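Local structure of acyl-coenzyme A oxidase 1 (Yarrowia lipolytica, 5Y9D) at residues 525-529 with 610-616; 566-570 with 602-607. The protein oxidises 2,3-saturated acyl-CoAs to (2E)-enoyl-CoAs with O2, using FAD and releasing H2O2, in peroxisomal fatty acid beta-oxidation. All blocks are in the same frame, centred on the assembly; numbering follows the deposited sequence.

Contact 1: residues 525-529 with 610-616; sequences AFRTA and IFLRENI
The carbonyl oxygen of A525 meets two groups. A529 N gives it the regular helix bond, 3.0 Å from A525 O. F611 CE1 approaches the same oxygen to 3.6 Å, with A525 O near the plane of the ring and at its edge. F611 carries much of this contact. Its CG is anti to the carbonyl carbon and beside the backbone N (chi1 -68°), which sends the ring across to helix 519-544. There its CZ points into a face of F526, over the centre of that ring. This is a T-shaped (edge-to-face) pair, with centroids 4.9 Å apart and planes at 72°. F526 starts out away from the segment 610-616, but its ring comes back to meet F611. Its CZ is 3.5 Å from F611 CZ. S603 and I604 of helix 589-606 also pack on the F526 ring. The contact lies in the helical C-terminal region of the acyl-CoA oxidase fold. Helix 608-613 ends here in a Schellman motif. N615 is its C-prime residue with positive phi, and I616 N bonds to F611 O at 3.0 Å. This turn brings I616 back onto helix 519-544. I616 CD1 is 4.0 Å from A529 CB, and its CG2 faces A525 CB. I616 CG1 slides past the methyl of T528, whose hydroxyl bonds to E524 O. A529 CB also touches F611 CE1 at 3.8 Å and lies near I610 CG2. With an alanine in place of F526, the face under F611 CZ would be lost and the F611 ring would probably be freer to tilt. Away from the rings, E614 OE1 is hydrogen-bonded to N532 ND2 of helix 519-544. R613 NH2 forms a salt bridge with D623 of the second subunit.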
loop_
_atom_site.group_PDB
_atom_site.type_symbol
_atom_site.label_atom_id
_atom_site.label_comp_id
_atom_site.label_asym_id
_atom_site.label_seq_id
_atom_site.Cartn_x
_atom_site.Cartn_y
_atom_site.Cartn_z
ATOM N N ALA A 525 16.988 25.589 -7.507
ATOM C CA ALA A 525 16.933 25.207 -6.099
ATOM C C ALA A 525 17.101 23.715 -5.978
ATOM O O ALA A 525 17.802 23.213 -5.074
ATOM C CB ALA A 525 15.637 25.641 -5.458
ATOM N N PHE A 526 16.473 23.003 -6.906
ATOM C CA PHE A 526 16.507 21.550 -6.838
ATOM C C PHE A 526 17.852 21.020 -7.226
ATOM O O PHE A 526 18.382 20.165 -6.521
ATOM C CB PHE A 526 15.373 20.896 -7.641
ATOM C CG PHE A 526 14.251 20.473 -6.773
ATOM C CD1 PHE A 526 13.215 21.333 -6.503
ATOM C CD2 PHE A 526 14.292 19.259 -6.133
ATOM C CE1 PHE A 526 12.203 20.970 -5.651
ATOM C CE2 PHE A 526 13.290 18.889 -5.278
ATOM C CZ PHE A 526 12.242 19.748 -5.036
ATOM N N ARG A 527 18.405 21.537 -8.322
ATOM C CA ARG A 527 19.768 21.202 -8.746
ATOM C C ARG A 527 20.835 21.446 -7.663
ATOM O O ARG A 527 21.718 20.615 -7.434
ATOM C CB ARG A 527 20.113 21.978 -9.996
ATOM C CG ARG A 527 19.350 21.478 -11.198
ATOM C CD ARG A 527 19.584 22.312 -12.425
ATOM N NE ARG A 527 19.109 21.571 -13.585
ATOM C CZ ARG A 527 19.005 22.053 -14.815
ATOM N NH1 ARG A 527 19.349 23.302 -15.126
ATOM N NH2 ARG A 527 18.563 21.249 -15.753
ATOM N N THR A 528 20.719 22.580 -6.987
ATOM C CA THR A 528 21.541 22.901 -5.826
ATOM C C THR A 528 21.421 21.893 -4.694
ATOM O O THR A 528 22.428 21.514 -4.098
ATOM C CB THR A 528 21.153 24.297 -5.291
ATOM O OG1 THR A 528 21.376 25.250 -6.330
ATOM C CG2 THR A 528 21.961 24.667 -4.092
ATOM N N ALA A 529 20.199 21.491 -4.358
ATOM C CA ALA A 529 20.020 20.480 -3.305
ATOM C C ALA A 529 20.621 19.157 -3.755
ATOM O O ALA A 529 21.321 18.503 -3.008
ATOM C CB ALA A 529 18.549 20.302 -2.927
ATOM N N ILE A 610 15.586 19.082 3.835
ATOM C CA ILE A 610 16.729 19.091 2.919
ATOM C C ILE A 610 17.094 20.495 2.446
ATOM O O ILE A 610 18.262 20.776 2.241
ATOM C CB ILE A 610 16.494 18.160 1.705
ATOM C CG1 ILE A 610 16.572 16.696 2.148
ATOM C CG2 ILE A 610 17.526 18.403 0.604
ATOM C CD1 ILE A 610 15.633 15.750 1.417
ATOM N N PHE A 611 16.105 21.363 2.266
ATOM C CA PHE A 611 16.356 22.715 1.740
ATOM C C PHE A 611 16.776 23.711 2.837
ATOM O O PHE A 611 17.399 24.723 2.532
ATOM C CB PHE A 611 15.131 23.236 0.969
ATOM C CG PHE A 611 14.874 22.502 -0.312
ATOM C CD1 PHE A 611 15.467 22.918 -1.505
ATOM C CD2 PHE A 611 14.054 21.384 -0.334
ATOM C CE1 PHE A 611 15.256 22.227 -2.697
ATOM C CE2 PHE A 611 13.831 20.692 -1.524
ATOM C CZ PHE A 611 14.441 21.110 -2.706
ATOM N N LEU A 612 16.422 23.428 4.095
ATOM C CA LEU A 612 16.880 24.230 5.244
ATOM C C LEU A 612 18.220 23.729 5.753
ATOM O O LEU A 612 19.006 24.495 6.321
ATOM C CB LEU A 612 15.876 24.165 6.400
ATOM C CG LEU A 612 14.765 25.220 6.488
ATOM C CD1 LEU A 612 14.180 25.557 5.133
ATOM C CD2 LEU A 612 13.667 24.751 7.436
ATOM N N ARG A 613 18.462 22.427 5.588
ATOM C CA ARG A 613 19.750 21.833 5.953
ATOM C C ARG A 613 20.775 22.606 5.162
ATOM O O ARG A 613 21.784 23.049 5.699
ATOM C CB ARG A 613 19.811 20.328 5.583
ATOM C CG ARG A 613 20.229 19.376 6.714
ATOM C CD ARG A 613 21.741 19.306 6.914
ATOM N NE ARG A 613 22.387 18.469 5.906
ATOM C CZ ARG A 613 23.704 18.276 5.803
ATOM N NH1 ARG A 613 24.185 17.488 4.849
ATOM N NH2 ARG A 613 24.550 18.861 6.644
ATOM N N GLU A 614 20.456 22.812 3.886
ATOM C CA GLU A 614 21.398 23.308 2.896
ATOM C C GLU A 614 21.434 24.823 2.733
ATOM O O GLU A 614 22.096 25.317 1.809
ATOM C CB GLU A 614 21.072 22.654 1.537
ATOM C CG GLU A 614 21.338 21.157 1.498
ATOM C CD GLU A 614 22.787 20.852 1.802
ATOM O OE1 GLU A 614 23.660 21.388 1.083
ATOM O OE2 GLU A 614 23.047 20.119 2.778
ATOM N N ASN A 615 20.725 25.554 3.598
ATOM C CA ASN A 615 20.650 27.018 3.489
ATOM C C ASN A 615 20.231 27.472 2.073
ATOM O O ASN A 615 20.929 28.255 1.418
ATOM C CB ASN A 615 22.001 27.651 3.887
ATOM C CG ASN A 615 21.923 29.156 4.038
ATOM O OD1 ASN A 615 22.559 29.921 3.298
ATOM N ND2 ASN A 615 21.122 29.593 4.998
ATOM N N ILE A 616 19.102 26.945 1.601
ATOM C CA ILE A 616 18.517 27.329 0.308
ATOM C C ILE A 616 17.288 28.215 0.548
ATOM O O ILE A 616 17.062 29.205 -0.153
ATOM C CB ILE A 616 18.124 26.070 -0.504
ATOM C CG1 ILE A 616 19.394 25.346 -1.009
ATOM C CG2 ILE A 616 17.187 26.418 -1.659
ATOM C CD1 ILE A 616 19.264 23.839 -1.145
#

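Contact 2: residues 566-570 with 602-607; sequences RIHTR and WSIEED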
loop_
_atom_site.group_PDB
_atom_site.type_symbol
_atom_site.label_atom_id
_atom_site.label_comp_id
_atom_site.label_asym_id
_atom_site.label_seq_id
_atom_site.Cartn_x
_atom_site.Cartn_y
_atom_site.Cartn_z
ATOM N N ARG A 566 17.299 9.938 -4.879
ATOM C CA ARG A 566 15.991 10.498 -4.645
ATOM C C ARG A 566 15.893 11.924 -5.078
ATOM O O ARG A 566 14.981 12.219 -5.808
ATOM C CB ARG A 566 15.569 10.414 -3.172
ATOM C CG ARG A 566 14.049 10.449 -3.017
ATOM C CD ARG A 566 13.618 11.379 -1.934
ATOM N NE ARG A 566 13.431 10.685 -0.679
ATOM C CZ ARG A 566 13.437 11.292 0.511
ATOM N NH1 ARG A 566 13.655 12.611 0.586
ATOM N NH2 ARG A 566 13.230 10.576 1.627
ATOM N N ILE A 567 16.787 12.805 -4.590
ATOM C CA ILE A 567 16.740 14.222 -4.987
ATOM C C ILE A 567 17.000 14.421 -6.482
ATOM O O ILE A 567 16.352 15.225 -7.108
ATOM C CB ILE A 567 17.740 15.149 -4.261
ATOM C CG1 ILE A 567 17.969 14.752 -2.813
ATOM C CG2 ILE A 567 17.235 16.591 -4.289
ATOM C CD1 ILE A 567 16.698 14.721 -1.995
ATOM N N HIS A 568 17.949 13.699 -7.050
ATOM C CA HIS A 568 18.364 13.949 -8.440
ATOM C C HIS A 568 17.275 13.505 -9.413
ATOM O O HIS A 568 17.002 14.160 -10.412
ATOM C CB HIS A 568 19.664 13.196 -8.742
ATOM C CG HIS A 568 19.892 12.952 -10.201
ATOM N ND1 HIS A 568 20.344 13.928 -11.055
ATOM C CD2 HIS A 568 19.684 11.858 -10.961
ATOM C CE1 HIS A 568 20.431 13.440 -12.278
ATOM N NE2 HIS A 568 20.026 12.190 -12.250
ATOM N N THR A 569 16.674 12.362 -9.115
ATOM C CA THR A 569 15.497 11.908 -9.816
ATOM C C THR A 569 14.395 12.944 -9.727
ATOM O O THR A 569 13.824 13.321 -10.775
ATOM C CB THR A 569 14.956 10.566 -9.277
ATOM O OG1 THR A 569 15.944 9.542 -9.435
ATOM C CG2 THR A 569 13.746 10.157 -10.061
ATOM N N ARG A 570 14.086 13.421 -8.510
ATOM C CA ARG A 570 12.996 14.386 -8.410
ATOM C C ARG A 570 13.310 15.666 -9.191
ATOM O O ARG A 570 12.420 16.214 -9.853
ATOM C CB ARG A 570 12.608 14.711 -6.979
ATOM C CG ARG A 570 11.440 15.694 -6.897
ATOM C CD ARG A 570 10.157 15.116 -7.540
ATOM N NE ARG A 570 9.105 15.092 -6.521
ATOM C CZ ARG A 570 8.669 14.017 -5.880
ATOM N NH1 ARG A 570 9.098 12.804 -6.176
ATOM N NH2 ARG A 570 7.755 14.168 -4.939
ATOM N N TRP A 602 5.265 21.709 -4.034
ATOM C CA TRP A 602 4.852 20.587 -3.223
ATOM C C TRP A 602 6.046 19.696 -2.896
ATOM O O TRP A 602 6.109 19.173 -1.787
ATOM C CB TRP A 602 3.774 19.780 -3.939
ATOM C CG TRP A 602 3.353 18.525 -3.231
ATOM C CD1 TRP A 602 2.571 18.426 -2.106
ATOM C CD2 TRP A 602 3.664 17.184 -3.625
ATOM N NE1 TRP A 602 2.386 17.109 -1.780
ATOM C CE2 TRP A 602 3.043 16.323 -2.688
ATOM C CE3 TRP A 602 4.398 16.625 -4.692
ATOM C CZ2 TRP A 602 3.134 14.942 -2.777
ATOM C CZ3 TRP A 602 4.492 15.242 -4.787
ATOM C CH2 TRP A 602 3.861 14.415 -3.848
ATOM N N SER A 603 6.978 19.508 -3.840
ATOM C CA SER A 603 8.140 18.632 -3.596
ATOM C C SER A 603 9.063 19.256 -2.565
ATOM O O SER A 603 9.616 18.549 -1.728
ATOM C CB SER A 603 8.930 18.353 -4.863
ATOM O OG SER A 603 8.145 17.693 -5.822
ATOM N N ILE A 604 9.213 20.580 -2.596
ATOM C CA ILE A 604 9.901 21.254 -1.492
ATOM C C ILE A 604 9.226 20.820 -0.189
ATOM O O ILE A 604 9.885 20.479 0.781
ATOM C CB ILE A 604 9.828 22.793 -1.545
ATOM C CG1 ILE A 604 10.327 23.373 -2.866
ATOM C CG2 ILE A 604 10.605 23.402 -0.380
ATOM C CD1 ILE A 604 11.755 23.070 -3.206
ATOM N N GLU A 605 7.900 20.833 -0.190
ATOM C CA GLU A 605 7.113 20.539 1.008
ATOM C C GLU A 605 7.295 19.163 1.656
ATOM O O GLU A 605 6.979 19.014 2.832
ATOM C CB GLU A 605 5.628 20.687 0.696
ATOM C CG GLU A 605 4.975 21.913 1.282
ATOM C CD GLU A 605 3.474 21.902 1.079
ATOM O OE1 GLU A 605 2.893 20.837 0.727
ATOM O OE2 GLU A 605 2.870 22.968 1.280
ATOM N N GLU A 606 7.711 18.149 0.902
ATOM C CA GLU A 606 8.017 16.852 1.501
ATOM C C GLU A 606 9.438 16.903 2.052
ATOM O O GLU A 606 9.717 16.378 3.122
ATOM C CB GLU A 606 7.916 15.716 0.477
ATOM C CG GLU A 606 6.565 15.532 -0.228
ATOM C CD GLU A 606 6.518 14.259 -1.104
ATOM O OE1 GLU A 606 5.740 13.335 -0.761
ATOM O OE2 GLU A 606 7.255 14.165 -2.130
ATOM N N ASP A 607 10.329 17.554 1.305
ATOM C CA ASP A 607 11.764 17.578 1.593
ATOM C C ASP A 607 12.189 18.903 2.248
ATOM O O ASP A 607 13.247 19.441 1.933
ATOM C CB ASP A 607 12.570 17.402 0.293
ATOM C CG ASP A 607 12.179 16.151 -0.503
ATOM O OD1 ASP A 607 11.162 16.186 -1.249
ATOM O OD2 ASP A 607 12.919 15.143 -0.424
#
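R570 CG stands anti to the backbone N (chi1 -178°), and the chain then bends at chi2 and chi3, turning NE toward S603. The S603 hydroxyl sits anti to its own carbonyl carbon and faces R570. R570 NE donates to S603 OG at 2.9 Å. The bond is nearly straight, and the oxygen lies in the guanidinium plane, at its edge. S603 OG in turn bonds to F599 O one turn back, so the hydroxyl links the arginine to the helix backbone. R570 NH2 reaches E606 OE2 at 2.9 Å in a salt bridge. E606 is poorly ordered, so this bridge may be less firm than the serine bond. Its carboxylate carbon CD lies over the W602 ring, toward the rim. The same R570 NH2 comes obliquely to W602 CZ3, 3.4 Å away, although the guanidinium and indole planes are nearly parallel. The cation-pi partner of R570 is Y367. Helices 558-581 and 589-606 belong to the C-terminal helical region and run antiparallel here. The axes of the two short segments are 12.3 Å apart at 172°, so long side chains must span the gap. At the other end of the contact, R566 NH1 is 2.8 Å from D607 OD2. This salt bridge includes a weak hydrogen bond, bent to 119°, with the oxygen near the guanidinium plane. D607 holds the N-cap position before helix 608-613. Its side chain makes no capping bond. I567 CD1 touches D607 OD2 at 4.1 Å.

Overall arrangement
Both contacts belong to the helical C-terminal region, on the same side of the chain's centre and away from the annotated sites. Their centres are 10 Å apart. Helices 519-544, 558-581, 589-606 and 608-613 follow in that order along the chain. Contact 1 joins the first to the last, and contact 2 joins the two in between. The two contacts also touch. I604 CD1 lies 3.3 Å from F526 CE1, and I567 CD1 lies 3.7 Å from I610 CD1. The four helices thus pack into one local cluster, with an apolar core in contact 1 and a charged, partly exposed seam in contact 2. Helix 608-613 also reaches the second subunit.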